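Local coordinates for protein alpha-galactosidase 1 (Saccharomyces cerevisiae, PDB 3LRK) that hydrolyses terminal, non-reducing alpha-D-galactose residues from alpha-D-galactosides such as galactose oligosaccharides and galactomannans, at residues 149-154 against 186-191; 72-77 against 120-125. The protein carries 1 engineered substitution. All coordinates share one frame; numbering follows the deposited sequence.

Contact 1. Residues 149-154 against 186-191; sequences DNCYNK and CNWGQD
With CG anti to its backbone N (chi1 -168°), N150 carries its amide across to Q190, whose own CG is likewise anti (-173°) on an extended chain. The two amides cross at about a right angle, and N150 ND2 donates to Q190 OE1 at 2.8 Å in a nearly straight bond (161°); the donor stands above the carbonyl plane of Q190, off its lone pairs. N150 OD1 faces its own segment, where N153 ND2 reaches it at 3.0 Å, and R166 is a further donor. Asparagine suits the place because one short amide both gives and accepts. N150 CB lies over one face of the W188 six-membered ring, 3.8 Å from the centroid, a CH-pi contact. The indole is also polar at its edge: W188 NE1 donates in the ring plane to a water at 2.7 Å, which in turn donates to D149 OD1 at 2.8 Å. That carboxylate oxygen also takes N150 N on its anti lone pair, and the two bonds together should limit rotation of the carboxylate. A second water joins N153 ND2 to Q190 NE2. The loops after the neighbouring parallel strands 145-149 and 182-185 thus meet beside the nucleophile D149, at the active site of the GH27 TIM barrel.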
ATOM      1  N   ASP A 149       1.256 -16.478 -19.508  1.00 17.26           N
ATOM      2  CA  ASP A 149       2.143 -15.481 -18.914  1.00 17.13           C
ATOM      3  C   ASP A 149       1.468 -14.119 -18.712  1.00 16.85           C
ATOM      4  O   ASP A 149       0.267 -13.989 -18.933  1.00 17.52           O
ATOM      5  CB  ASP A 149       3.407 -15.331 -19.774  1.00 16.71           C
ATOM      6  CG  ASP A 149       4.673 -15.145 -18.936  1.00 17.39           C
ATOM      7  OD1 ASP A 149       4.655 -14.405 -17.929  1.00 16.07           O
ATOM      8  OD2 ASP A 149       5.696 -15.763 -19.286  1.00 16.57           O
ATOM      9  N   ASN A 150       2.262 -13.123 -18.309  1.00 16.48           N
ATOM     10  CA  ASN A 150       1.753 -11.799 -17.900  1.00 16.33           C
ATOM     11  C   ASN A 150       2.596 -10.650 -18.439  1.00 16.44           C
ATOM     12  O   ASN A 150       2.517  -9.516 -17.944  1.00 16.23           O
ATOM     13  CB  ASN A 150       1.674 -11.722 -16.372  1.00 16.08           C
ATOM     14  CG  ASN A 150       0.895 -10.513 -15.867  1.00 14.55           C
ATOM     15  OD1 ASN A 150      -0.110 -10.117 -16.449  1.00 15.76           O
ATOM     16  ND2 ASN A 150       1.352  -9.942 -14.757  1.00 13.47           N
ATOM     17  N   CYS A 151       3.407 -10.940 -19.451  1.00 16.31           N
ATOM     18  CA  CYS A 151       4.155  -9.887 -20.145  1.00 17.42           C
ATOM     19  C   CYS A 151       3.284  -9.080 -21.098  1.00 17.23           C
ATOM     20  O   CYS A 151       2.390  -9.629 -21.731  1.00 16.94           O
ATOM     21  CB  CYS A 151       5.336 -10.495 -20.905  1.00 17.31           C
ATOM     22  SG  CYS A 151       6.666 -10.908 -19.774  1.00 21.07           S
ATOM     23  N   TYR A 152       3.562  -7.772 -21.190  1.00 17.97           N
ATOM     24  CA  TYR A 152       2.904  -6.860 -22.145  1.00 18.07           C
ATOM     25  C   TYR A 152       1.379  -6.835 -22.061  1.00 17.79           C
ATOM     26  O   TYR A 152       0.673  -6.914 -23.078  1.00 17.10           O
ATOM     27  CB  TYR A 152       3.423  -7.128 -23.575  1.00 19.00           C
ATOM     28  CG  TYR A 152       4.927  -7.022 -23.589  1.00 19.63           C
ATOM     29  CD1 TYR A 152       5.726  -8.161 -23.710  1.00 20.66           C
ATOM     30  CD2 TYR A 152       5.553  -5.782 -23.417  1.00 19.96           C
ATOM     31  CE1 TYR A 152       7.117  -8.073 -23.677  1.00 21.31           C
ATOM     32  CE2 TYR A 152       6.952  -5.679 -23.384  1.00 21.04           C
ATOM     33  CZ  TYR A 152       7.720  -6.829 -23.532  1.00 22.40           C
ATOM     34  OH  TYR A 152       9.091  -6.747 -23.486  1.00 21.50           O
ATOM     35  N   ASN A 153       0.869  -6.716 -20.833  1.00 18.60           N
ATOM     36  CA  ASN A 153      -0.583  -6.821 -20.611  1.00 18.89           C
ATOM     37  C   ASN A 153      -1.394  -5.537 -20.870  1.00 18.86           C
ATOM     38  O   ASN A 153      -2.570  -5.457 -20.505  1.00 18.95           O
ATOM     39  CB  ASN A 153      -0.883  -7.395 -19.209  1.00 18.74           C
ATOM     40  CG  ASN A 153      -0.304  -6.549 -18.099  1.00 18.33           C
ATOM     41  OD1 ASN A 153      -0.273  -5.313 -18.185  1.00 17.86           O
ATOM     42  ND2 ASN A 153       0.182  -7.202 -17.061  1.00 17.20           N
ATOM     43  N   LYS A 154      -0.759  -4.530 -21.477  1.00 18.79           N
ATOM     44  CA  LYS A 154      -1.468  -3.329 -21.940  1.00 18.64           C
ATOM     45  C   LYS A 154      -2.253  -2.606 -20.832  1.00 18.19           C
ATOM     46  O   LYS A 154      -3.377  -2.168 -21.057  1.00 18.40           O
ATOM     47  CB  LYS A 154      -2.417  -3.684 -23.097  1.00 18.84           C
ATOM     48  CG  LYS A 154      -1.734  -4.344 -24.306  1.00 19.95           C
ATOM     49  CD  LYS A 154      -2.757  -4.747 -25.379  1.00 22.32           C
ATOM     50  CE  LYS A 154      -2.822  -3.753 -26.510  1.00 25.16           C
ATOM     51  NZ  LYS A 154      -3.597  -4.341 -27.668  1.00 27.85           N
ATOM     52  N   CYS A 186       0.449 -17.659 -15.065  1.00 18.75           N
ATOM     53  CA  CYS A 186       1.790 -17.154 -14.825  1.00 18.24           C
ATOM     54  C   CYS A 186       1.732 -15.634 -14.734  1.00 17.81           C
ATOM     55  O   CYS A 186       2.224 -14.944 -15.614  1.00 16.71           O
ATOM     56  CB  CYS A 186       2.753 -17.593 -15.943  1.00 18.37           C
ATOM     57  SG  CYS A 186       4.509 -17.199 -15.654  1.00 19.56           S
ATOM     58  N   ASN A 187       1.111 -15.124 -13.666  1.00 17.65           N
ATOM     59  CA  ASN A 187       1.079 -13.694 -13.425  1.00 17.53           C
ATOM     60  C   ASN A 187       1.841 -13.259 -12.173  1.00 17.42           C
ATOM     61  O   ASN A 187       1.662 -12.135 -11.705  1.00 17.44           O
ATOM     62  CB  ASN A 187      -0.369 -13.148 -13.438  1.00 17.30           C
ATOM     63  CG  ASN A 187      -1.040 -13.188 -12.070  1.00 17.50           C
ATOM     64  OD1 ASN A 187      -0.879 -14.144 -11.307  1.00 19.13           O
ATOM     65  ND2 ASN A 187      -1.815 -12.148 -11.763  1.00 16.18           N
ATOM     66  N   TRP A 188       2.673 -14.155 -11.630  1.00 17.04           N
ATOM     67  CA  TRP A 188       3.622 -13.818 -10.557  1.00 17.30           C
ATOM     68  C   TRP A 188       2.980 -13.352  -9.228  1.00 17.07           C
ATOM     69  O   TRP A 188       3.608 -12.622  -8.446  1.00 17.10           O
ATOM     70  CB  TRP A 188       4.611 -12.752 -11.042  1.00 17.01           C
ATOM     71  CG  TRP A 188       4.997 -12.867 -12.494  1.00 17.34           C
ATOM     72  CD1 TRP A 188       5.491 -13.984 -13.143  1.00 17.26           C
ATOM     73  CD2 TRP A 188       4.952 -11.821 -13.472  1.00 18.08           C
ATOM     74  NE1 TRP A 188       5.730 -13.685 -14.469  1.00 17.54           N
ATOM     75  CE2 TRP A 188       5.419 -12.366 -14.694  1.00 18.18           C
ATOM     76  CE3 TRP A 188       4.565 -10.465 -13.434  1.00 17.57           C
ATOM     77  CZ2 TRP A 188       5.515 -11.602 -15.870  1.00 18.98           C
ATOM     78  CZ3 TRP A 188       4.666  -9.703 -14.609  1.00 17.01           C
ATOM     79  CH2 TRP A 188       5.132 -10.279 -15.806  1.00 17.36           C
ATOM     80  N   GLY A 189       1.739 -13.767  -8.995  1.00 17.10           N
ATOM     81  CA  GLY A 189       0.998 -13.414  -7.769  1.00 17.44           C
ATOM     82  C   GLY A 189       0.324 -12.061  -7.817  1.00 17.59           C
ATOM     83  O   GLY A 189      -0.287 -11.627  -6.833  1.00 17.26           O
ATOM     84  N   GLN A 190       0.424 -11.396  -8.965  1.00 18.16           N
ATOM     85  CA  GLN A 190       0.033  -9.989  -9.100  1.00 18.25           C
ATOM     86  C   GLN A 190      -1.456  -9.839  -8.862  1.00 18.50           C
ATOM     87  O   GLN A 190      -2.263 -10.605  -9.415  1.00 19.02           O
ATOM     88  CB  GLN A 190       0.406  -9.482 -10.496  1.00 18.28           C
ATOM     89  CG  GLN A 190       0.228  -7.992 -10.749  1.00 17.82           C
ATOM     90  CD  GLN A 190       0.582  -7.622 -12.184  1.00 17.00           C
ATOM     91  OE1 GLN A 190      -0.061  -8.077 -13.144  1.00 16.61           O
ATOM     92  NE2 GLN A 190       1.619  -6.798 -12.342  1.00 17.30           N
ATOM     93  N   ASP A 191      -1.808  -8.858  -8.034  1.00 17.75           N
ATOM     94  CA  ASP A 191      -3.198  -8.574  -7.678  1.00 17.38           C
ATOM     95  C   ASP A 191      -3.861  -9.714  -6.869  1.00 17.29           C
ATOM     96  O   ASP A 191      -5.051  -9.967  -7.023  1.00 16.65           O
ATOM     97  CB  ASP A 191      -4.020  -8.207  -8.935  1.00 17.13           C
ATOM     98  CG  ASP A 191      -3.471  -6.967  -9.639  1.00 17.13           C
ATOM     99  OD1 ASP A 191      -3.058  -6.023  -8.939  1.00 16.50           O
ATOM    100  OD2 ASP A 191      -3.450  -6.947 -10.871  1.00 16.93           O
TER
HETATM  101  O   HOH W   1       7.165 -14.554 -16.646  1.00 26.55           O
HETATM  102  O   HOH W   2       1.993  -6.027 -15.118  1.00 15.88           O

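Contact 2. Residues 72-77 against 120-125; sequences DDCWSS and TCAGYP
D73 directs its side chain at the turn of 120-125, and from CB, with CG anti to the backbone N (chi1 -152°), the carboxylate ends among three protein donors. CG lies 3.7 Å from T120 CB. OD1 receives T120 OG1 at 2.7 Å through its syn lone pair, and on its anti side, out of the carboxylate plane, the backbone N of C74. OD2 accepts A122 N at 2.9 Å, tilted from the plane on the syn side, and also binds a glycerol, probably from the crystallisation liquor. Two acceptor oxygens, each with more than one lone pair, on a short side chain make aspartate apt here, and T120 extends the network by accepting Y124 N at OG1. D73 is a substrate-binding residue, so the type I turn T120-G123, in the loop after barrel strand 109-115, is well placed to fix a residue of the galactose pocket. G123 occupies the end of that turn with positive phi, where a side chain would be jammed against the preceding carbonyl oxygen. Beside the carboxylate, C74 CA sits over the centre of one face of the Y124 ring, 3.5 Å from the centroid and nearly on the ring normal (11°). C74 SG, disulfide-bonded to C42, stands obliquely to the same ring and touches A122 CB at 3.7 Å. At the ring edge, Y124 CD2 comes to 3.2 Å from S76 O. S76 OG packs on P125 CD and shares a water with P125 O.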
ATOM      1  N   ASP A  72       7.837 -23.993 -23.846  1.00 20.60           N
ATOM      2  CA  ASP A  72       7.714 -22.616 -23.361  1.00 20.90           C
ATOM      3  C   ASP A  72       7.684 -21.618 -24.534  1.00 20.71           C
ATOM      4  O   ASP A  72       7.119 -21.915 -25.583  1.00 21.12           O
ATOM      5  CB  ASP A  72       8.842 -22.327 -22.352  1.00 20.81           C
ATOM      6  CG  ASP A  72       8.437 -21.314 -21.276  1.00 22.15           C
ATOM      7  OD1 ASP A  72       7.861 -21.710 -20.240  1.00 22.96           O
ATOM      8  OD2 ASP A  72       8.714 -20.112 -21.467  1.00 23.23           O
ATOM      9  N   ASP A  73       8.271 -20.436 -24.339  1.00 21.28           N
ATOM     10  CA  ASP A  73       8.195 -19.296 -25.269  1.00 21.64           C
ATOM     11  C   ASP A  73       8.944 -19.566 -26.591  1.00 22.61           C
ATOM     12  O   ASP A  73       9.603 -20.597 -26.735  1.00 22.84           O
ATOM     13  CB  ASP A  73       8.796 -18.068 -24.559  1.00 21.04           C
ATOM     14  CG  ASP A  73       8.225 -16.721 -25.041  1.00 21.18           C
ATOM     15  OD1 ASP A  73       7.626 -16.606 -26.139  1.00 18.91           O
ATOM     16  OD2 ASP A  73       8.387 -15.745 -24.279  1.00 19.36           O
ATOM     17  N   CYS A  74       8.831 -18.630 -27.543  1.00 23.33           N
ATOM     18  CA  CYS A  74       9.642 -18.594 -28.787  1.00 24.27           C
ATOM     19  C   CYS A  74       9.358 -19.695 -29.811  1.00 24.14           C
ATOM     20  O   CYS A  74      10.252 -20.101 -30.576  1.00 24.59           O
ATOM     21  CB  CYS A  74      11.146 -18.578 -28.473  1.00 24.60           C
ATOM     22  SG  CYS A  74      11.591 -17.818 -26.911  1.00 27.44           S
ATOM     23  N   TRP A  75       8.115 -20.162 -29.851  1.00 23.21           N
ATOM     24  CA  TRP A  75       7.779 -21.322 -30.674  1.00 22.16           C
ATOM     25  C   TRP A  75       7.091 -20.901 -31.981  1.00 22.32           C
ATOM     26  O   TRP A  75       7.111 -21.648 -32.966  1.00 22.30           O
ATOM     27  CB  TRP A  75       6.914 -22.311 -29.865  1.00 20.86           C
ATOM     28  CG  TRP A  75       5.594 -21.735 -29.449  1.00 20.24           C
ATOM     29  CD1 TRP A  75       5.287 -21.158 -28.241  1.00 19.02           C
ATOM     30  CD2 TRP A  75       4.403 -21.646 -30.246  1.00 19.79           C
ATOM     31  NE1 TRP A  75       3.977 -20.728 -28.239  1.00 17.63           N
ATOM     32  CE2 TRP A  75       3.412 -21.007 -29.453  1.00 18.07           C
ATOM     33  CE3 TRP A  75       4.068 -22.051 -31.548  1.00 18.47           C
ATOM     34  CZ2 TRP A  75       2.118 -20.763 -29.921  1.00 18.01           C
ATOM     35  CZ3 TRP A  75       2.781 -21.802 -32.015  1.00 19.14           C
ATOM     36  CH2 TRP A  75       1.814 -21.168 -31.191  1.00 19.12           C
ATOM     37  N   SER A  76       6.484 -19.709 -31.975  1.00 21.54           N
ATOM     38  CA  SER A  76       5.701 -19.203 -33.106  1.00 21.54           C
ATOM     39  C   SER A  76       6.518 -18.284 -34.022  1.00 21.95           C
ATOM     40  O   SER A  76       7.591 -17.803 -33.651  1.00 22.06           O
ATOM     41  CB  SER A  76       4.472 -18.434 -32.605  1.00 21.47           C
ATOM     42  OG  SER A  76       4.854 -17.388 -31.724  1.00 20.58           O
ATOM     43  N   SER A  77       5.999 -18.047 -35.219  1.00 22.54           N
ATOM     44  CA  SER A  77       6.649 -17.132 -36.165  1.00 23.23           C
ATOM     45  C   SER A  77       5.782 -15.914 -36.513  1.00 23.54           C
ATOM     46  O   SER A  77       6.243 -14.985 -37.184  1.00 23.91           O
ATOM     47  CB  SER A  77       7.062 -17.892 -37.430  1.00 22.87           C
ATOM     48  OG  SER A  77       5.931 -18.432 -38.088  1.00 23.10           O
ATOM     49  N   THR A 120       4.472 -12.135 -25.984  1.00 19.17           N
ATOM     50  CA  THR A 120       5.024 -12.994 -24.955  1.00 19.49           C
ATOM     51  C   THR A 120       6.223 -12.285 -24.342  1.00 19.65           C
ATOM     52  O   THR A 120       6.656 -11.237 -24.830  1.00 20.19           O
ATOM     53  CB  THR A 120       5.446 -14.358 -25.527  1.00 18.97           C
ATOM     54  OG1 THR A 120       6.522 -14.172 -26.463  1.00 19.51           O
ATOM     55  CG2 THR A 120       4.263 -15.027 -26.231  1.00 19.95           C
ATOM     56  N   CYS A 121       6.771 -12.858 -23.280  1.00 20.10           N
ATOM     57  CA  CYS A 121       7.926 -12.257 -22.623  1.00 21.07           C
ATOM     58  C   CYS A 121       9.156 -12.111 -23.535  1.00 21.64           C
ATOM     59  O   CYS A 121       9.916 -11.152 -23.401  1.00 21.42           O
ATOM     60  CB  CYS A 121       8.255 -13.006 -21.343  1.00 21.08           C
ATOM     61  SG  CYS A 121       6.936 -12.914 -20.107  1.00 21.34           S
ATOM     62  N   ALA A 122       9.329 -13.045 -24.471  1.00 21.92           N
ATOM     63  CA  ALA A 122      10.411 -12.958 -25.457  1.00 22.13           C
ATOM     64  C   ALA A 122      10.029 -12.198 -26.729  1.00 22.26           C
ATOM     65  O   ALA A 122      10.811 -12.139 -27.682  1.00 22.69           O
ATOM     66  CB  ALA A 122      10.944 -14.350 -25.795  1.00 22.46           C
ATOM     67  N   GLY A 123       8.825 -11.627 -26.747  1.00 22.44           N
ATOM     68  CA  GLY A 123       8.388 -10.734 -27.824  1.00 22.16           C
ATOM     69  C   GLY A 123       7.697 -11.369 -29.007  1.00 21.95           C
ATOM     70  O   GLY A 123       7.591 -10.753 -30.070  1.00 21.45           O
ATOM     71  N   TYR A 124       7.224 -12.606 -28.829  1.00 21.58           N
ATOM     72  CA  TYR A 124       6.433 -13.308 -29.839  1.00 21.40           C
ATOM     73  C   TYR A 124       4.955 -12.946 -29.678  1.00 21.10           C
ATOM     74  O   TYR A 124       4.601 -12.309 -28.694  1.00 21.56           O
ATOM     75  CB  TYR A 124       6.662 -14.820 -29.695  1.00 21.53           C
ATOM     76  CG  TYR A 124       8.075 -15.200 -30.047  1.00 22.25           C
ATOM     77  CD1 TYR A 124       9.135 -14.927 -29.169  1.00 22.90           C
ATOM     78  CD2 TYR A 124       8.366 -15.793 -31.277  1.00 22.97           C
ATOM     79  CE1 TYR A 124      10.444 -15.258 -29.500  1.00 24.11           C
ATOM     80  CE2 TYR A 124       9.678 -16.124 -31.621  1.00 24.75           C
ATOM     81  CZ  TYR A 124      10.701 -15.861 -30.724  1.00 25.00           C
ATOM     82  OH  TYR A 124      11.984 -16.199 -31.051  1.00 26.22           O
ATOM     83  N   PRO A 125       4.094 -13.318 -30.655  1.00 21.03           N
ATOM     84  CA  PRO A 125       2.669 -12.975 -30.572  1.00 20.48           C
ATOM     85  C   PRO A 125       1.994 -13.434 -29.282  1.00 20.03           C
ATOM     86  O   PRO A 125       2.072 -14.606 -28.917  1.00 19.69           O
ATOM     87  CB  PRO A 125       2.051 -13.693 -31.776  1.00 20.44           C
ATOM     88  CG  PRO A 125       3.189 -13.924 -32.715  1.00 20.71           C
ATOM     89  CD  PRO A 125       4.424 -14.035 -31.905  1.00 20.89           C
TER
HETATM   90  O   HOH W   3       3.478 -16.950 -29.404  1.00 20.37           O

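The centres of contact 1 and contact 2 are about 15 Å apart, and the C151-C121 disulfide, SG to SG 2.1 Å, joins them directly. Its sulfur C121 SG also packs on the nucleophile, 3.2 Å from D149 OD2, while Y152 CE1 lies 3.4 Å from T120 O. Contact 1 holds the nucleophile and contact 2 the substrate-binding D73, next to D72 in the chain, all at the same end of one barrel. Two residues tie the sites further: K147, which binds substrate, forms a salt bridge with D72 and lies near C186, and Y113 OH is hydrogen-bonded to D149 OD2 and weakly to C121 N. Both contacts also touch the second subunit of the tetramer.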